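Local coordinates for protein response regulator (Caulobacter vibrioides, PDB 3T0Y) that probably mimics a sigma factor through this N-terminal sigma-like part of the protein, binding an anti-sigma partner within a two-component stress response, at residues C[23-26]-C[27-30]; C[62-65]-C[66-70]; C[118-121]-C[122-126]. One frame throughout, in Å; residues are numbered along the deposited sequence. Where two conformers were deposited one is given.

Contact 1: residues C[23-26]-C[27-30]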
# COMPACT_ATOMS: atom_id res chain seq x y z
N PRO C 23 0.26 22.60 -2.73
CA PRO C 23 1.65 22.57 -3.22
C PRO C 23 2.51 21.49 -2.55
O PRO C 23 3.63 21.20 -2.98
CB PRO C 23 2.17 23.98 -2.92
CG PRO C 23 1.19 24.59 -1.94
CD PRO C 23 -0.11 23.88 -2.09
N HIS C 24 1.97 20.88 -1.50
CA HIS C 24 2.76 19.97 -0.68
C HIS C 24 2.46 18.51 -1.01
O HIS C 24 3.22 17.59 -0.63
CB HIS C 24 2.53 20.31 0.79
CG HIS C 24 2.95 21.70 1.15
ND1 HIS C 24 4.24 22.16 0.97
CD2 HIS C 24 2.25 22.75 1.65
CE1 HIS C 24 4.31 23.42 1.35
NE2 HIS C 24 3.12 23.80 1.76
N LEU C 25 1.38 18.31 -1.77
CA LEU C 25 0.89 16.96 -2.05
C LEU C 25 1.91 16.03 -2.73
O LEU C 25 1.98 14.86 -2.39
CB LEU C 25 -0.45 16.99 -2.81
CG LEU C 25 -1.64 17.65 -2.08
CD1 LEU C 25 -2.95 17.50 -2.87
CD2 LEU C 25 -1.83 17.12 -0.65
N PRO C 26 2.69 16.54 -3.70
CA PRO C 26 3.70 15.65 -4.28
C PRO C 26 4.71 15.18 -3.24
O PRO C 26 5.28 14.09 -3.38
CB PRO C 26 4.41 16.54 -5.32
CG PRO C 26 3.45 17.64 -5.62
CD PRO C 26 2.68 17.87 -4.34
N TYR C 27 4.94 15.99 -2.21
CA TYR C 27 5.95 15.64 -1.21
C TYR C 27 5.44 14.62 -0.20
O TYR C 27 6.11 13.65 0.07
CB TYR C 27 6.50 16.90 -0.55
CG TYR C 27 7.09 17.78 -1.60
CD1 TYR C 27 8.39 17.56 -2.06
CD2 TYR C 27 6.34 18.78 -2.21
CE1 TYR C 27 8.93 18.33 -3.05
CE2 TYR C 27 6.88 19.57 -3.21
CZ TYR C 27 8.18 19.34 -3.62
OH TYR C 27 8.73 20.11 -4.62
N ILE C 28 4.23 14.82 0.30
CA ILE C 28 3.64 13.84 1.18
C ILE C 28 3.52 12.51 0.43
O ILE C 28 3.63 11.45 1.03
CB ILE C 28 2.28 14.33 1.77
CG1 ILE C 28 1.89 13.51 3.00
CG2 ILE C 28 1.17 14.29 0.74
CD1 ILE C 28 2.98 13.44 4.03
N ARG C 29 3.35 12.54 -0.89
CA ARG C 29 3.25 11.26 -1.60
C ARG C 29 4.59 10.57 -1.59
O ARG C 29 4.65 9.34 -1.49
CB ARG C 29 2.80 11.41 -3.05
CG ARG C 29 1.43 11.97 -3.24
CD ARG C 29 1.10 11.99 -4.74
NE ARG C 29 0.77 10.66 -5.26
CZ ARG C 29 1.08 10.22 -6.48
NH1 ARG C 29 1.76 11.00 -7.31
NH2 ARG C 29 0.71 8.99 -6.85
N ARG C 30 5.65 11.35 -1.74
CA ARG C 30 6.99 10.78 -1.72
C ARG C 30 7.21 10.13 -0.36
O ARG C 30 7.68 9.01 -0.28
CB ARG C 30 8.07 11.84 -1.97
CG ARG C 30 9.49 11.27 -1.87
CD ARG C 30 10.54 12.35 -1.93
NE ARG C 30 10.26 13.39 -0.95
CZ ARG C 30 10.85 14.57 -0.91
NH1 ARG C 30 11.78 14.89 -1.81
NH2 ARG C 30 10.49 15.45 0.01
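His24 O is gripped by two backbone amides at the first turn of helix 25-36, in the sigma2-like region. Ile28 N gives the straighter bond, meeting this oxygen at 3.1 Å with an N-H...O angle of 163°. Tyr27 N is closer to His24 O, at 2.8 Å, but its bond is more bent (133°) and comes from above the carbonyl plane. Arg29 N to Leu25 O and Arg30 N to Pro26 O then carry on the regular helical ladder. Proline suits position 26 because a residue in the opening turn can lack an N-H without breaking that ladder. With CG beside its own backbone N (chi1 -59°), Tyr27 swings its ring back along the incoming chain. There CE2 lies 3.6 Å from Pro23 O, in the ring plane, so that an aromatic C-H edge faces the carbonyl oxygen. The Tyr27 side chain also packs on Arg67 and Tyr71 of helix 66-80, as suits a large, partly exposed aromatic. Long arginines reach well beyond the turn: Arg29 forms a salt bridge with Asp43, and Arg30 with Glu107 of the second subunit and with an acidic side chain on the chain of another protein in the assembly. Buried Ile28 and Leu25 supply branched hydrocarbon; Ile28 CG2 lies 3.3 Å from Leu25 O and 4.4 Å from Leu25 CD2.

Contact 2: residues C[62-65]-C[66-70]; sequences ANLS and PRVAL
Leu64 lies across Val68 at about a right angle, its CD1 methyl 3.8 Å from Val68 CG1, while nearer the backbone Leu64 CB rests 3.9 Å from Ala69 CB. Leu64 and Ala69 occupy the N' and N4 positions of a hydrophobic staple at the start of helix 66-80, and Val68 widens the apolar patch. Leucine's CB meets both positions, its branched end spreads over Val68, and the small Ala69 lets the incoming chain lie close. Ser65 is the N-cap. Its OG, turned between its own backbone N and carbonyl carbon (chi1 79°), accepts the N-H of Val68 at 3.0 Å from Val68 N, in a bond that is nearly straight (168°). Ser65 O takes the next amide, lying 2.9 Å from Ala69 N, and this begins the main-chain ladder. Pro66 opens the helix well, since it has no N-H there that would need an acceptor. Arg67 points its long chain off the cap to form a salt bridge with Glu107 of the second subunit. The chemistry therefore divides in two: an apolar staple secures the approach to the helix, while a small hydroxyl, uncharged and compact, satisfies an amide that the helix itself cannot serve.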
# COMPACT_ATOMS: atom_id res chain seq x y z
N ALA C 62 -2.24 25.30 14.06
CA ALA C 62 -2.03 26.68 13.64
C ALA C 62 -0.60 27.18 13.92
O ALA C 62 -0.15 28.15 13.31
CB ALA C 62 -3.05 27.60 14.31
N ASN C 63 0.08 26.52 14.84
CA ASN C 63 1.46 26.86 15.16
C ASN C 63 2.48 26.29 14.16
O ASN C 63 3.67 26.60 14.26
CB ASN C 63 1.82 26.39 16.57
CG ASN C 63 0.93 27.01 17.63
OD1 ASN C 63 0.47 28.15 17.48
ND2 ASN C 63 0.67 26.26 18.70
N LEU C 64 2.03 25.46 13.22
CA LEU C 64 2.95 24.82 12.27
C LEU C 64 2.70 25.32 10.84
O LEU C 64 1.58 25.67 10.50
CB LEU C 64 2.76 23.29 12.33
CG LEU C 64 2.84 22.65 13.72
CD1 LEU C 64 2.59 21.15 13.65
CD2 LEU C 64 4.19 22.95 14.37
N SER C 65 3.74 25.35 10.02
CA SER C 65 3.56 25.62 8.59
C SER C 65 2.59 24.60 8.02
O SER C 65 2.37 23.54 8.62
CB SER C 65 4.87 25.46 7.84
OG SER C 65 5.11 24.07 7.63
N PRO C 66 2.00 24.92 6.85
CA PRO C 66 1.07 23.99 6.19
C PRO C 66 1.70 22.63 5.99
O PRO C 66 1.09 21.64 6.36
CB PRO C 66 0.78 24.69 4.86
CG PRO C 66 0.81 26.17 5.24
CD PRO C 66 1.95 26.27 6.23
N ARG C 67 2.91 22.60 5.44
CA ARG C 67 3.58 21.33 5.20
C ARG C 67 3.79 20.52 6.51
O ARG C 67 3.51 19.32 6.56
CB ARG C 67 4.90 21.53 4.46
CG ARG C 67 5.52 20.26 3.93
CD ARG C 67 6.90 20.54 3.36
NE ARG C 67 7.78 19.38 3.51
CZ ARG C 67 8.55 18.86 2.55
NH1 ARG C 67 8.54 19.43 1.34
NH2 ARG C 67 9.32 17.79 2.79
N VAL C 68 4.28 21.17 7.55
CA VAL C 68 4.59 20.45 8.79
C VAL C 68 3.30 19.91 9.41
O VAL C 68 3.24 18.76 9.84
CB VAL C 68 5.40 21.33 9.77
CG1 VAL C 68 5.46 20.71 11.16
CG2 VAL C 68 6.81 21.58 9.23
N ALA C 69 2.26 20.73 9.42
CA ALA C 69 0.97 20.35 10.00
C ALA C 69 0.33 19.21 9.21
O ALA C 69 -0.33 18.35 9.78
CB ALA C 69 0.03 21.58 10.06
N LEU C 70 0.55 19.19 7.91
CA LEU C 70 0.04 18.12 7.06
C LEU C 70 0.70 16.77 7.41
O LEU C 70 0.02 15.76 7.60
CB LEU C 70 0.31 18.43 5.59
CG LEU C 70 -0.04 17.32 4.60
CD1 LEU C 70 -1.53 16.99 4.65
CD2 LEU C 70 0.41 17.66 3.18

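Contact 3: residues C[118-121]-C[122-126]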
# COMPACT_ATOMS: atom_id res chain seq x y z
N LEU C 118 2.85 -15.05 -7.71
CA LEU C 118 3.82 -13.98 -7.48
C LEU C 118 5.07 -14.16 -8.33
O LEU C 118 5.94 -13.30 -8.35
CB LEU C 118 4.18 -13.90 -6.01
CG LEU C 118 3.00 -13.70 -5.07
CD1 LEU C 118 3.48 -13.57 -3.66
CD2 LEU C 118 2.22 -12.46 -5.47
N ASP C 119 5.16 -15.29 -9.04
CA ASP C 119 6.28 -15.51 -9.94
C ASP C 119 7.60 -15.36 -9.18
O ASP C 119 8.48 -14.59 -9.58
CB ASP C 119 6.23 -14.51 -11.10
CG ASP C 119 7.30 -14.78 -12.14
OD1 ASP C 119 7.78 -15.93 -12.21
OD2 ASP C 119 7.66 -13.84 -12.87
N CYS C 120 7.74 -16.10 -8.09
CA CYS C 120 8.93 -16.03 -7.28
C CYS C 120 9.11 -17.44 -6.73
O CYS C 120 8.21 -18.26 -6.84
CB CYS C 120 8.73 -15.05 -6.14
SG CYS C 120 7.59 -15.69 -4.88
N ASP C 121 10.26 -17.72 -6.14
CA ASP C 121 10.47 -19.07 -5.63
C ASP C 121 9.75 -19.31 -4.29
O ASP C 121 9.19 -18.39 -3.71
CB ASP C 121 11.96 -19.42 -5.59
CG ASP C 121 12.71 -18.72 -4.48
OD1 ASP C 121 12.23 -18.72 -3.32
OD2 ASP C 121 13.79 -18.18 -4.77
N PHE C 122 9.74 -20.55 -3.83
CA PHE C 122 8.89 -20.94 -2.71
C PHE C 122 9.36 -20.35 -1.40
O PHE C 122 8.56 -19.93 -0.58
CB PHE C 122 8.81 -22.47 -2.58
CG PHE C 122 7.97 -22.93 -1.44
CD1 PHE C 122 6.58 -22.90 -1.53
CD2 PHE C 122 8.55 -23.36 -0.26
CE1 PHE C 122 5.79 -23.31 -0.46
CE2 PHE C 122 7.76 -23.76 0.81
CZ PHE C 122 6.39 -23.73 0.71
N GLY C 123 10.68 -20.34 -1.19
CA GLY C 123 11.24 -19.85 0.06
C GLY C 123 10.91 -18.38 0.24
O GLY C 123 10.59 -17.93 1.34
N GLU C 124 10.96 -17.64 -0.86
CA GLU C 124 10.59 -16.23 -0.86
C GLU C 124 9.14 -16.10 -0.37
O GLU C 124 8.83 -15.24 0.45
CB GLU C 124 10.76 -15.64 -2.26
CG GLU C 124 10.19 -14.25 -2.47
CD GLU C 124 10.96 -13.14 -1.74
OE1 GLU C 124 11.75 -13.46 -0.81
OE2 GLU C 124 10.78 -11.95 -2.10
N VAL C 125 8.26 -16.97 -0.86
CA VAL C 125 6.87 -16.92 -0.43
C VAL C 125 6.67 -17.18 1.07
O VAL C 125 5.88 -16.48 1.70
CB VAL C 125 5.99 -17.90 -1.23
CG1 VAL C 125 4.64 -18.09 -0.52
CG2 VAL C 125 5.79 -17.37 -2.62
N GLU C 126 7.35 -18.17 1.64
CA GLU C 126 7.22 -18.44 3.07
C GLU C 126 7.84 -17.29 3.87
O GLU C 126 7.36 -16.93 4.93
CB GLU C 126 7.86 -19.78 3.47
CG GLU C 126 7.17 -21.03 2.86
CD GLU C 126 5.81 -21.35 3.50
OE1 GLU C 126 4.83 -20.62 3.25
OE2 GLU C 126 5.71 -22.36 4.24
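The backbone leaves helix 111-118 through a Schellman motif, with Asp119 at positive phi (55°), Cys120 N bonded back to Ala115 O and Asp119 N to Gln116 O, then runs extended through Cys120 and Asp121 into helix 122-140. Asp121 is the N-cap of that second helix. Its CG stands between backbone N and carbonyl carbon (chi1 73°), which carries the carboxylate over the open amides of the first turn. OD1 takes the N-H of Glu124, 3.0 Å from Glu124 N, and is met nearly along its own C-O axis. A negative carboxylate suits this place, since it would probably be favoured by the partial positive charge of the helix start. The first main-chain hydrogen bond, Val125 N to Asp121 O, is weak at 3.3 Å. Cys120 and Val125 hold the N' and N4 positions of a hydrophobic staple. Cys120 SG lies unusually close to Val125 CG2, at 3.3 Å, and 3.8 Å from Glu124 CG; a small, weakly polar thiol can be accommodated beside Val125, which is buried and also packs on Ala115 of the preceding helix. Glu124, bent at its second torsion, sends its carboxylate to a salt bridge with Arg127. Two helices joined by so short a capped turn are consistent with the helix-turn-helix of a sigma-like domain.

How the contacts relate
Contacts 2 and 3 share one design, an N-cap side chain with an apolar staple before it, but differ in chemistry: a serine hydroxyl and a leucine in contact 2, an aspartate and a cysteine in contact 3. Contact 1 starts its helix with backbone carbonyls. Contacts 1 and 2 are partly buried neighbours in the sigma2-like region, with Arg67 of contact 2 packing on His24 and Tyr27. Arg30 NH2 and Arg67 NH2 lie 3.8 Å apart, gathered round Glu107 of the second subunit. Contact 3 is a surface turn in the other sigma-like region, about 43 Å from contact 2 between centres and across the chain's centre from it.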